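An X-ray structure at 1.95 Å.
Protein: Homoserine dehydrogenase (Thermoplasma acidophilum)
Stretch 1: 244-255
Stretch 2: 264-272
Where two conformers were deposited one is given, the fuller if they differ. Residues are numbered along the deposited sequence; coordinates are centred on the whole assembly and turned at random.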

# COMPACT_ATOMS: atom_id res chain seq x y z
N SER A 244 10.59 -33.12 11.79
CA SER A 244 10.33 -32.39 13.00
C SER A 244 10.64 -30.94 12.66
O SER A 244 11.80 -30.62 12.35
CB SER A 244 11.22 -32.87 14.12
OG SER A 244 11.04 -32.06 15.27
N TYR A 245 9.64 -30.06 12.70
CA TYR A 245 9.89 -28.66 12.33
C TYR A 245 10.53 -27.83 13.45
O TYR A 245 10.28 -28.06 14.62
CB TYR A 245 8.58 -28.00 11.84
CG TYR A 245 8.13 -28.58 10.53
CD1 TYR A 245 8.78 -28.25 9.36
CD2 TYR A 245 7.09 -29.48 10.45
CE1 TYR A 245 8.39 -28.76 8.16
CE2 TYR A 245 6.69 -30.02 9.25
CZ TYR A 245 7.35 -29.65 8.10
OH TYR A 245 6.98 -30.19 6.86
N ASN A 246 11.36 -26.87 13.06
CA ASN A 246 11.94 -25.91 13.96
C ASN A 246 11.04 -24.70 14.17
O ASN A 246 10.20 -24.39 13.32
CB ASN A 246 13.26 -25.39 13.40
CG ASN A 246 14.18 -26.50 12.91
OD1 ASN A 246 14.64 -26.48 11.76
ND2 ASN A 246 14.46 -27.47 13.79
N ALA A 247 11.25 -24.00 15.29
CA ALA A 247 10.45 -22.83 15.65
C ALA A 247 10.57 -21.71 14.61
O ALA A 247 9.66 -20.90 14.46
CB ALA A 247 10.87 -22.31 17.03
N ASN A 248 11.69 -21.67 13.90
CA ASN A 248 11.92 -20.65 12.89
C ASN A 248 11.66 -21.09 11.42
O ASN A 248 11.96 -20.35 10.49
CB ASN A 248 13.31 -20.03 13.05
CG ASN A 248 14.43 -21.01 12.82
OD1 ASN A 248 14.28 -22.21 13.06
ND2 ASN A 248 15.60 -20.50 12.37
N ASP A 249 11.02 -22.23 11.24
CA ASP A 249 10.67 -22.71 9.90
C ASP A 249 9.36 -22.07 9.44
O ASP A 249 8.35 -22.04 10.18
CB ASP A 249 10.47 -24.24 9.86
CG ASP A 249 11.77 -25.02 10.04
OD1 ASP A 249 12.86 -24.48 9.80
OD2 ASP A 249 11.66 -26.19 10.43
N ARG A 250 9.39 -21.59 8.20
CA ARG A 250 8.26 -21.00 7.51
C ARG A 250 8.28 -21.45 6.05
O ARG A 250 9.36 -21.70 5.46
CB ARG A 250 8.34 -19.49 7.56
CG ARG A 250 8.43 -18.86 8.94
CD ARG A 250 7.12 -18.92 9.70
NE ARG A 250 7.28 -18.13 10.93
CZ ARG A 250 7.82 -18.59 12.04
NH1 ARG A 250 8.27 -19.84 12.13
NH2 ARG A 250 7.89 -17.82 13.09
N LEU A 251 7.09 -21.54 5.47
CA LEU A 251 6.93 -21.81 4.04
C LEU A 251 6.93 -20.43 3.36
O LEU A 251 5.96 -19.67 3.39
CB LEU A 251 5.66 -22.61 3.76
CG LEU A 251 5.42 -23.16 2.34
CD1 LEU A 251 4.98 -22.10 1.35
CD2 LEU A 251 6.66 -23.94 1.82
N VAL A 252 8.06 -20.12 2.74
CA VAL A 252 8.27 -18.82 2.12
C VAL A 252 8.16 -18.93 0.61
O VAL A 252 8.72 -19.83 -0.01
CB VAL A 252 9.69 -18.27 2.49
CG1 VAL A 252 9.98 -16.95 1.79
CG2 VAL A 252 9.84 -18.12 4.05
N THR A 253 7.42 -17.99 0.04
CA THR A 253 7.23 -17.89 -1.39
C THR A 253 8.09 -16.74 -1.90
O THR A 253 7.95 -15.57 -1.44
CB THR A 253 5.76 -17.63 -1.75
OG1 THR A 253 4.94 -18.71 -1.28
CG2 THR A 253 5.58 -17.51 -3.28
N GLU A 254 8.99 -17.07 -2.83
CA GLU A 254 9.89 -16.08 -3.46
C GLU A 254 9.74 -15.99 -5.00
O GLU A 254 9.58 -17.01 -5.72
CB GLU A 254 11.34 -16.44 -3.18
CG GLU A 254 11.67 -16.75 -1.73
CD GLU A 254 13.09 -17.26 -1.56
OE1 GLU A 254 13.36 -18.43 -1.97
OE2 GLU A 254 13.91 -16.49 -1.04
N VAL A 255 9.85 -14.77 -5.50
CA VAL A 255 9.78 -14.48 -6.92
C VAL A 255 10.89 -13.50 -7.20
O VAL A 255 11.03 -12.46 -6.54
CB VAL A 255 8.40 -13.93 -7.32
CG1 VAL A 255 8.42 -13.43 -8.74
CG2 VAL A 255 7.31 -15.03 -7.14
N ALA A 264 9.85 -18.67 -9.63
CA ALA A 264 8.85 -18.67 -8.56
C ALA A 264 9.08 -19.92 -7.75
O ALA A 264 8.97 -21.04 -8.26
CB ALA A 264 7.46 -18.65 -9.13
N VAL A 265 9.39 -19.76 -6.47
CA VAL A 265 9.70 -20.89 -5.61
C VAL A 265 9.12 -20.77 -4.20
O VAL A 265 9.42 -19.79 -3.51
CB VAL A 265 11.23 -21.01 -5.41
CG1 VAL A 265 11.54 -22.10 -4.39
CG2 VAL A 265 11.94 -21.27 -6.72
N SER A 266 8.38 -21.78 -3.75
CA SER A 266 7.85 -21.84 -2.37
C SER A 266 8.58 -22.98 -1.63
O SER A 266 8.63 -24.12 -2.09
CB SER A 266 6.35 -22.07 -2.38
OG SER A 266 5.70 -20.96 -2.99
N ARG A 267 9.17 -22.69 -0.49
CA ARG A 267 10.01 -23.69 0.15
C ARG A 267 10.04 -23.47 1.65
O ARG A 267 9.78 -22.40 2.13
CB ARG A 267 11.42 -23.65 -0.45
CG ARG A 267 12.16 -22.34 -0.27
CD ARG A 267 13.51 -22.34 -1.04
NE ARG A 267 14.17 -21.02 -1.06
CZ ARG A 267 15.24 -20.68 -0.33
NH1 ARG A 267 15.82 -21.54 0.50
NH2 ARG A 267 15.75 -19.46 -0.42
N ILE A 268 10.35 -24.51 2.40
CA ILE A 268 10.44 -24.37 3.84
C ILE A 268 11.84 -23.86 4.18
O ILE A 268 12.83 -24.46 3.81
CB ILE A 268 10.09 -25.68 4.59
CG1 ILE A 268 8.60 -25.99 4.46
CG2 ILE A 268 10.44 -25.52 6.04
CD1 ILE A 268 8.18 -27.41 4.83
N ILE A 269 11.91 -22.73 4.89
CA ILE A 269 13.16 -22.10 5.24
C ILE A 269 13.22 -21.82 6.74
O ILE A 269 12.24 -21.39 7.33
CB ILE A 269 13.31 -20.71 4.58
CG1 ILE A 269 12.99 -20.73 3.09
CG2 ILE A 269 14.73 -20.21 4.74
CD1 ILE A 269 13.24 -19.38 2.42
N SER A 270 14.40 -22.01 7.33
CA SER A 270 14.63 -21.63 8.72
C SER A 270 15.14 -20.21 8.72
O SER A 270 16.29 -19.95 8.36
CB SER A 270 15.65 -22.54 9.39
OG SER A 270 15.12 -23.83 9.52
N LEU A 271 14.29 -19.29 9.15
CA LEU A 271 14.60 -17.87 9.07
C LEU A 271 15.49 -17.37 10.19
O LEU A 271 15.44 -17.87 11.31
CB LEU A 271 13.30 -17.07 9.07
CG LEU A 271 12.34 -17.35 7.92
CD1 LEU A 271 11.04 -16.58 8.10
CD2 LEU A 271 12.99 -17.01 6.56
N ASN A 272 16.31 -16.39 9.84
CA ASN A 272 17.14 -15.66 10.77
C ASN A 272 16.26 -14.79 11.63
O ASN A 272 15.21 -14.31 11.18
CB ASN A 272 18.15 -14.80 10.01
CG ASN A 272 18.76 -13.69 10.86
OD1 ASN A 272 18.55 -12.49 10.59
ND2 ASN A 272 19.52 -14.07 11.88

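Strands 249-255 and 264-270 run antiparallel, and their backbones bond in reciprocal pairs. Arg250 N donates to Ile269 O (3.0 Å) and Ile269 N returns to Arg250 O (2.8 Å); Val252 with Arg267 and Glu254 with Val265 repeat the pattern. At the intervening pairs the CA atoms draw closer, 4.1 Å between Thr253 CA and Ser266 CA, and CA-H...O contacts fill the gap. Beyond the strand, Leu271 N reaches Asn248 O (2.9 Å), while the Asn248 side chain, whose amide can donate as a backbone NH does, gives ND2 to Leu271 O (2.8 Å).

Side chains alternate between the two faces. On one, Ser270 OG donates a very short bond to Asp249 OD1 (2.4 Å). The other carboxylate oxygen, Asp249 OD2, accepts from Asn246 N (2.7 Å), so this aspartate also braces the type I turn before the strand. Ile268 offers a branched apolar surface to Leu251 and to Tyr245, whose CE1 lies 3.6 Å from Ile268 CD1. Small hydroxyls suit the close pair Thr253 and Ser266, where OG1 and OG hydrogen-bond at 2.9 Å.

On the other face, Val252 CB packs against Ile269 CD1 (3.7 Å). Buried Glu254 has its charge balanced by Arg267, whose long side chain brings NE to 2.9 Å from Glu254 OE1 in a salt bridge.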